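Long-range contacts in hypothetical protein ST1444 (Sulfolobus tokodaii, PDB 2EO0), which probably resolves Holliday junctions as a structure-specific, magnesium-dependent endonuclease, nicking opposing strands of four-way DNA junctions during genetic recombination: residues H42-I46 against L56-K60; K67-K72 against G113-L119. All coordinates share one frame; numbering follows the deposited sequence.

How the contacts relate
Contact 1 lies in the core of the nuclease fold, about 6 Å from the centre of the chain, and brings together two probable magnesium ligands, Asp-45 and Glu-58; a third, Glu-15 on helix 13-24, comes within about 3 Å of Asp-45, side chain to side chain. Contact 2 lies farther out, about 14 Å from the chain centre, in a small antiparallel sheet. Strand 53-61 of contact 1 is followed in the chain by strand 68-70 of contact 2, and the two contact centres are about 15 Å apart. They meet where Lys-60 CE packs on Ile-70 CD1 at 4.3 Å; the Ile-70 side chain comes within about 5 Å of that of Glu-58.

Contact 1 of 2, residues H42-I46 against L56-K60; sequences HVPDI and LIEVK
Ile-46 CB lies 4.0 Å from Ile-57 CB, while Ile-46 CD1 reaches Val-59 CG2 at 3.8 Å and Ile-18 of helix 13-24 packs on Ile-46. The pair opens the hairpin of strands 46-50 and 53-61 at the heart of the PD-(D/E)XK nuclease fold; Asp-45 and Ile-46 together sit across from the single Ile-57, a classic beta bulge. Beside them, Pro-44 CG lies 4.0 Å from Leu-56 CB, both residues also touching helix 72-85. Two backbone bonds close the pair, Ile-46 N to Ile-57 O and Ile-57 N to Ile-46 O, each 2.9 Å. Farther out come the acids of the probable magnesium site. Glu-58 starts with CG anti to the backbone N (chi1 -176°), then bends at chi2, which swings its carboxylate up to that of Asp-45, the two planes 61° apart. Asp-45 OD2 and Glu-58 OE2 are 3.0 Å apart, two acceptors close enough to be consistent with a shared metal site. Asp-45 N gives Glu-58 OE1 a weak bond, and Lys-60 NZ makes a long salt bridge to OE2 of Glu-58. Val-59 N donates to Asp-45 OD2 at 2.8 Å, arriving on the anti side, 30° out of the carboxylate plane.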
ATOM      1  N   HIS A  42      -0.067  14.396   4.198  1.00 40.37           N
ATOM      2  CA  HIS A  42       0.143  14.044   2.797  1.00 35.50           C
ATOM      3  C   HIS A  42       0.166  12.550   2.533  1.00 36.23           C
ATOM      4  O   HIS A  42       0.587  12.117   1.468  1.00 34.67           O
ATOM      5  CB  HIS A  42       1.404  14.697   2.247  1.00 29.93           C
ATOM      6  CG  HIS A  42       1.334  16.186   2.246  1.00 43.29           C
ATOM      7  ND1 HIS A  42       2.289  16.979   1.660  1.00 39.37           N
ATOM      8  CD2 HIS A  42       0.407  17.025   2.761  1.00 34.28           C
ATOM      9  CE1 HIS A  42       1.953  18.246   1.812  1.00 40.70           C
ATOM     10  NE2 HIS A  42       0.815  18.299   2.475  1.00 41.82           N
ATOM     11  N   VAL A  43      -0.295  11.764   3.504  1.00 39.64           N
ATOM     12  CA  VAL A  43      -0.378  10.318   3.324  1.00 38.86           C
ATOM     13  C   VAL A  43      -1.856   9.937   3.319  1.00 35.19           C
ATOM     14  O   VAL A  43      -2.600  10.315   4.230  1.00 42.03           O
ATOM     15  CB  VAL A  43       0.340   9.559   4.465  1.00 40.92           C
ATOM     16  CG1 VAL A  43       1.837   9.944   4.502  1.00 26.04           C
ATOM     17  CG2 VAL A  43      -0.335   9.890   5.807  1.00 47.76           C
ATOM     18  N   PRO A  44      -2.315   9.206   2.289  1.00 31.54           N
ATOM     19  CA  PRO A  44      -3.735   8.802   2.240  1.00 33.54           C
ATOM     20  C   PRO A  44      -4.132   8.160   3.574  1.00 33.48           C
ATOM     21  O   PRO A  44      -3.329   7.460   4.206  1.00 26.84           O
ATOM     22  CB  PRO A  44      -3.781   7.803   1.086  1.00 34.98           C
ATOM     23  CG  PRO A  44      -2.725   8.316   0.159  1.00 38.82           C
ATOM     24  CD  PRO A  44      -1.581   8.698   1.125  1.00 32.36           C
ATOM     25  N   ASP A  45      -5.361   8.393   4.011  1.00 29.21           N
ATOM     26  CA  ASP A  45      -5.782   7.849   5.296  1.00 31.76           C
ATOM     27  C   ASP A  45      -5.860   6.355   5.290  1.00 39.15           C
ATOM     28  O   ASP A  45      -5.628   5.699   6.313  1.00 37.57           O
ATOM     29  CB  ASP A  45      -7.138   8.424   5.698  1.00 40.07           C
ATOM     30  CG  ASP A  45      -7.117   9.930   5.760  1.00 37.28           C
ATOM     31  OD1 ASP A  45      -6.012  10.473   6.023  1.00 36.67           O
ATOM     32  OD2 ASP A  45      -8.181  10.554   5.548  1.00 31.82           O
ATOM     33  N   ILE A  46      -6.189   5.820   4.120  1.00 40.78           N
ATOM     34  CA  ILE A  46      -6.329   4.393   3.957  1.00 35.74           C
ATOM     35  C   ILE A  46      -5.603   3.933   2.722  1.00 37.89           C
ATOM     36  O   ILE A  46      -5.728   4.526   1.660  1.00 36.91           O
ATOM     37  CB  ILE A  46      -7.814   3.986   3.784  1.00 38.80           C
ATOM     38  CG1 ILE A  46      -8.618   4.386   5.031  1.00 27.73           C
ATOM     39  CG2 ILE A  46      -7.908   2.466   3.514  1.00 24.70           C
ATOM     40  CD1 ILE A  46     -10.094   4.206   4.852  1.00 26.86           C
ATOM     41  N   LEU A  56      -6.009   4.018  -2.932  1.00 35.48           N
ATOM     42  CA  LEU A  56      -5.741   4.983  -1.898  1.00 40.75           C
ATOM     43  C   LEU A  56      -7.022   5.745  -1.562  1.00 43.31           C
ATOM     44  O   LEU A  56      -7.782   6.143  -2.462  1.00 42.11           O
ATOM     45  CB  LEU A  56      -4.643   5.918  -2.402  1.00 39.51           C
ATOM     46  CG  LEU A  56      -3.384   5.182  -2.912  1.00 33.22           C
ATOM     47  CD1 LEU A  56      -2.379   6.165  -3.509  1.00 26.07           C
ATOM     48  CD2 LEU A  56      -2.761   4.417  -1.761  1.00 23.51           C
ATOM     49  N   ILE A  57      -7.286   5.927  -0.272  1.00 33.50           N
ATOM     50  CA  ILE A  57      -8.482   6.643   0.116  1.00 31.11           C
ATOM     51  C   ILE A  57      -8.253   7.664   1.199  1.00 33.36           C
ATOM     52  O   ILE A  57      -7.710   7.372   2.258  1.00 41.38           O
ATOM     53  CB  ILE A  57      -9.592   5.696   0.603  1.00 33.89           C
ATOM     54  CG1 ILE A  57      -9.815   4.566  -0.414  1.00 26.42           C
ATOM     55  CG2 ILE A  57     -10.894   6.484   0.793  1.00 22.53           C
ATOM     56  CD1 ILE A  57     -10.675   3.456   0.123  1.00 34.74           C
ATOM     57  N   GLU A  58      -8.680   8.881   0.910  1.00 38.63           N
ATOM     58  CA  GLU A  58      -8.590   9.983   1.846  1.00 28.21           C
ATOM     59  C   GLU A  58     -10.044  10.140   2.327  1.00 28.64           C
ATOM     60  O   GLU A  58     -10.975  10.251   1.531  1.00 27.45           O
ATOM     61  CB  GLU A  58      -8.077  11.216   1.092  1.00 34.18           C
ATOM     62  CG  GLU A  58      -7.810  12.466   1.918  1.00 40.77           C
ATOM     63  CD  GLU A  58      -6.886  12.246   3.094  1.00 37.66           C
ATOM     64  OE1 GLU A  58      -5.954  11.416   2.987  1.00 41.79           O
ATOM     65  OE2 GLU A  58      -7.099  12.925   4.127  1.00 44.02           O
ATOM     66  N   VAL A  59     -10.235  10.107   3.634  1.00 31.57           N
ATOM     67  CA  VAL A  59     -11.558  10.222   4.202  1.00 29.35           C
ATOM     68  C   VAL A  59     -11.806  11.540   4.920  1.00 28.16           C
ATOM     69  O   VAL A  59     -11.048  11.940   5.786  1.00 33.81           O
ATOM     70  CB  VAL A  59     -11.822   9.071   5.192  1.00 41.50           C
ATOM     71  CG1 VAL A  59     -13.269   9.161   5.727  1.00 35.09           C
ATOM     72  CG2 VAL A  59     -11.540   7.728   4.504  1.00 32.94           C
ATOM     73  N   LYS A  60     -12.892  12.210   4.556  1.00 34.69           N
ATOM     74  CA  LYS A  60     -13.251  13.478   5.186  1.00 36.38           C
ATOM     75  C   LYS A  60     -14.667  13.386   5.716  1.00 32.91           C
ATOM     76  O   LYS A  60     -15.501  12.650   5.175  1.00 38.70           O
ATOM     77  CB  LYS A  60     -13.160  14.647   4.186  1.00 37.20           C
ATOM     78  CG  LYS A  60     -11.973  15.578   4.391  1.00 40.75           C
ATOM     79  CD  LYS A  60     -10.741  15.100   3.647  1.00 48.26           C
ATOM     80  CE  LYS A  60      -9.614  16.116   3.715  1.00 31.14           C
ATOM     81  NZ  LYS A  60      -9.086  16.239   5.091  1.00 49.24           N
TER

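Contact 2 of 2, residues K67-K72 against G113-L119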
ATOM      1  N   LYS A  67     -20.645  22.575  -1.635  1.00 43.12           N
ATOM      2  CA  LYS A  67     -19.227  22.355  -2.023  1.00 42.91           C
ATOM      3  C   LYS A  67     -18.315  21.854  -0.912  1.00 47.53           C
ATOM      4  O   LYS A  67     -18.279  22.414   0.186  1.00 48.58           O
ATOM      5  CB  LYS A  67     -18.623  23.637  -2.594  1.00 36.86           C
ATOM      6  CG  LYS A  67     -18.990  23.906  -4.051  1.00 57.51           C
ATOM      7  CD  LYS A  67     -18.384  25.215  -4.592  1.00 51.50           C
ATOM      8  CE  LYS A  67     -16.875  25.119  -4.803  1.00 61.95           C
ATOM      9  NZ  LYS A  67     -16.293  26.318  -5.514  1.00 67.66           N
ATOM     10  N   ILE A  68     -17.579  20.789  -1.219  1.00 43.74           N
ATOM     11  CA  ILE A  68     -16.609  20.211  -0.297  1.00 41.99           C
ATOM     12  C   ILE A  68     -15.259  20.756  -0.733  1.00 39.66           C
ATOM     13  O   ILE A  68     -14.875  20.616  -1.895  1.00 39.65           O
ATOM     14  CB  ILE A  68     -16.520  18.687  -0.412  1.00 46.23           C
ATOM     15  CG1 ILE A  68     -17.904  18.068  -0.235  1.00 48.58           C
ATOM     16  CG2 ILE A  68     -15.527  18.161   0.613  1.00 43.10           C
ATOM     17  CD1 ILE A  68     -17.925  16.549  -0.383  1.00 51.55           C
ATOM     18  N   TYR A  69     -14.535  21.353   0.203  1.00 44.67           N
ATOM     19  CA  TYR A  69     -13.243  21.942  -0.088  1.00 38.99           C
ATOM     20  C   TYR A  69     -12.101  21.159   0.510  1.00 39.56           C
ATOM     21  O   TYR A  69     -12.164  20.726   1.650  1.00 39.04           O
ATOM     22  CB  TYR A  69     -13.197  23.368   0.462  1.00 38.31           C
ATOM     23  CG  TYR A  69     -13.935  24.374  -0.388  1.00 47.86           C
ATOM     24  CD1 TYR A  69     -13.339  24.920  -1.528  1.00 60.25           C
ATOM     25  CD2 TYR A  69     -15.230  24.778  -0.064  1.00 48.90           C
ATOM     26  CE1 TYR A  69     -14.018  25.850  -2.332  1.00 57.95           C
ATOM     27  CE2 TYR A  69     -15.922  25.707  -0.859  1.00 59.44           C
ATOM     28  CZ  TYR A  69     -15.307  26.238  -1.991  1.00 64.33           C
ATOM     29  OH  TYR A  69     -15.969  27.160  -2.778  1.00 70.57           O
ATOM     30  N   ILE A  70     -11.048  20.974  -0.274  1.00 41.00           N
ATOM     31  CA  ILE A  70      -9.868  20.300   0.225  1.00 37.70           C
ATOM     32  C   ILE A  70      -8.687  21.226  -0.046  1.00 32.67           C
ATOM     33  O   ILE A  70      -8.521  21.729  -1.152  1.00 34.50           O
ATOM     34  CB  ILE A  70      -9.673  18.962  -0.461  1.00 53.53           C
ATOM     35  CG1 ILE A  70      -8.430  18.272   0.100  1.00 48.11           C
ATOM     36  CG2 ILE A  70      -9.573  19.174  -1.952  1.00 68.80           C
ATOM     37  CD1 ILE A  70      -8.313  16.822  -0.284  1.00 62.20           C
ATOM     38  N   GLU A  71      -7.900  21.469   0.996  1.00 33.97           N
ATOM     39  CA  GLU A  71      -6.734  22.353   0.959  1.00 32.56           C
ATOM     40  C   GLU A  71      -5.682  21.991  -0.089  1.00 38.66           C
ATOM     41  O   GLU A  71      -5.269  20.829  -0.222  1.00 34.19           O
ATOM     42  CB  GLU A  71      -6.107  22.400   2.354  1.00 32.88           C
ATOM     43  CG  GLU A  71      -5.052  23.468   2.568  1.00 35.09           C
ATOM     44  CD  GLU A  71      -3.681  23.025   2.124  1.00 35.00           C
ATOM     45  OE1 GLU A  71      -3.262  21.918   2.512  1.00 40.18           O
ATOM     46  OE2 GLU A  71      -3.016  23.784   1.400  1.00 37.13           O
ATOM     47  N   LYS A  72      -5.251  23.018  -0.812  1.00 30.34           N
ATOM     48  CA  LYS A  72      -4.278  22.912  -1.892  1.00 33.25           C
ATOM     49  C   LYS A  72      -3.045  22.032  -1.651  1.00 38.95           C
ATOM     50  O   LYS A  72      -2.807  21.060  -2.388  1.00 36.65           O
ATOM     51  CB  LYS A  72      -3.837  24.321  -2.276  1.00 32.40           C
ATOM     52  CG  LYS A  72      -2.781  24.420  -3.346  1.00 33.43           C
ATOM     53  CD  LYS A  72      -2.186  25.822  -3.339  1.00 40.48           C
ATOM     54  CE  LYS A  72      -1.167  26.024  -4.460  1.00 57.41           C
ATOM     55  NZ  LYS A  72       0.021  25.109  -4.346  1.00 58.32           N
ATOM     56  N   GLY A 113      -7.211  28.422  -5.413  1.00 48.32           N
ATOM     57  CA  GLY A 113      -6.097  27.478  -5.412  1.00 40.38           C
ATOM     58  C   GLY A 113      -6.359  26.129  -4.752  1.00 46.43           C
ATOM     59  O   GLY A 113      -5.579  25.180  -4.891  1.00 35.05           O
ATOM     60  N   ASN A 114      -7.453  26.034  -4.011  1.00 41.40           N
ATOM     61  CA  ASN A 114      -7.756  24.778  -3.364  1.00 37.84           C
ATOM     62  C   ASN A 114      -8.543  23.917  -4.330  1.00 32.49           C
ATOM     63  O   ASN A 114      -8.683  24.253  -5.501  1.00 32.87           O
ATOM     64  CB  ASN A 114      -8.534  25.020  -2.072  1.00 32.51           C
ATOM     65  CG  ASN A 114      -7.841  26.009  -1.172  1.00 32.19           C
ATOM     66  OD1 ASN A 114      -8.183  27.192  -1.156  1.00 34.28           O
ATOM     67  ND2 ASN A 114      -6.840  25.540  -0.431  1.00 38.99           N
ATOM     68  N   TYR A 115      -9.053  22.801  -3.841  1.00 33.30           N
ATOM     69  CA  TYR A 115      -9.787  21.896  -4.689  1.00 29.88           C
ATOM     70  C   TYR A 115     -11.136  21.658  -4.082  1.00 38.85           C
ATOM     71  O   TYR A 115     -11.288  21.654  -2.858  1.00 42.30           O
ATOM     72  CB  TYR A 115      -9.013  20.593  -4.831  1.00 35.02           C
ATOM     73  CG  TYR A 115      -7.685  20.786  -5.529  1.00 28.87           C
ATOM     74  CD1 TYR A 115      -7.580  20.675  -6.901  1.00 37.01           C
ATOM     75  CD2 TYR A 115      -6.554  21.167  -4.817  1.00 24.35           C
ATOM     76  CE1 TYR A 115      -6.377  20.946  -7.549  1.00 33.93           C
ATOM     77  CE2 TYR A 115      -5.379  21.436  -5.441  1.00 23.76           C
ATOM     78  CZ  TYR A 115      -5.281  21.330  -6.806  1.00 35.57           C
ATOM     79  OH  TYR A 115      -4.080  21.628  -7.433  1.00 42.44           O
ATOM     80  N   ALA A 116     -12.128  21.473  -4.947  1.00 41.67           N
ATOM     81  CA  ALA A 116     -13.479  21.264  -4.477  1.00 41.26           C
ATOM     82  C   ALA A 116     -14.337  20.489  -5.435  1.00 34.17           C
ATOM     83  O   ALA A 116     -14.022  20.329  -6.616  1.00 35.26           O
ATOM     84  CB  ALA A 116     -14.138  22.599  -4.165  1.00 49.96           C
ATOM     85  N   ILE A 117     -15.437  20.010  -4.879  1.00 33.11           N
ATOM     86  CA  ILE A 117     -16.406  19.223  -5.599  1.00 33.81           C
ATOM     87  C   ILE A 117     -17.733  19.590  -4.931  1.00 38.40           C
ATOM     88  O   ILE A 117     -17.792  19.794  -3.703  1.00 34.99           O
ATOM     89  CB  ILE A 117     -16.069  17.695  -5.448  1.00 37.65           C
ATOM     90  CG1 ILE A 117     -17.072  16.844  -6.228  1.00 32.93           C
ATOM     91  CG2 ILE A 117     -15.991  17.288  -3.968  1.00 24.31           C
ATOM     92  CD1 ILE A 117     -16.761  16.768  -7.735  1.00 34.99           C
ATOM     93  N   ASP A 118     -18.783  19.727  -5.735  1.00 36.77           N
ATOM     94  CA  ASP A 118     -20.108  20.067  -5.212  1.00 31.26           C
ATOM     95  C   ASP A 118     -20.703  18.858  -4.467  1.00 36.11           C
ATOM     96  O   ASP A 118     -20.532  17.720  -4.910  1.00 38.32           O
ATOM     97  CB  ASP A 118     -20.993  20.507  -6.378  1.00 29.82           C
ATOM     98  CG  ASP A 118     -21.043  19.477  -7.479  1.00 57.28           C
ATOM     99  OD1 ASP A 118     -22.049  18.738  -7.535  1.00 67.16           O
ATOM    100  OD2 ASP A 118     -20.076  19.383  -8.283  1.00 55.88           O
ATOM    101  N   LEU A 119     -21.390  19.088  -3.345  1.00 36.56           N
ATOM    102  CA  LEU A 119     -21.946  17.961  -2.597  1.00 43.81           C
ATOM    103  C   LEU A 119     -22.904  17.148  -3.437  1.00 47.73           C
ATOM    104  O   LEU A 119     -23.182  15.989  -3.144  1.00 54.27           O
ATOM    105  CB  LEU A 119     -22.625  18.395  -1.281  1.00 48.24           C
ATOM    106  CG  LEU A 119     -24.071  18.865  -1.060  1.00 56.37           C
ATOM    107  CD1 LEU A 119     -25.053  17.904  -1.677  1.00 67.70           C
ATOM    108  CD2 LEU A 119     -24.360  18.968   0.441  1.00 50.24           C
TER
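Ile-70 CG2 presses against Tyr-115 CB at 3.3 Å on the buried face, where Ile-68 and Ile-117 run alongside each other in the same direction, with Ile-68 CB 3.9 Å from Ile-117 CG2. In Ile-70 a chi1 of -179° leaves CG2 between N and the carbonyl carbon, against Tyr-115, while the far end of the chain, CD1, leads off from segment 113-119. Val-122 of helix 119-123 touches both Ile-68 and Ile-117. Strands 68-70 and 115-117 form an antiparallel pair in a small three-stranded sheet, 115-117 being the middle strand, and four backbone bonds join them, among them Ile-68 N to Ile-117 O at 2.7 Å and 174°. The Tyr-115 ring turns its edge to Lys-72 CA, its OH is hydrogen-bonded to Glu-76, and Arg-79 makes a cation-pi contact with the ring; an alanine here would probably leave Arg-79 without its aromatic partner and open a gap beside Lys-72. On the other face, toward solvent, the exposed Tyr-69 ring leans obliquely on the buried Ala-116 methyl, CD1 to CB 3.6 Å, and its OH takes a weak bond from Lys-67 NZ. Lys-67 bends at chi3, bringing CE to 3.8 Å from Ala-116 CB.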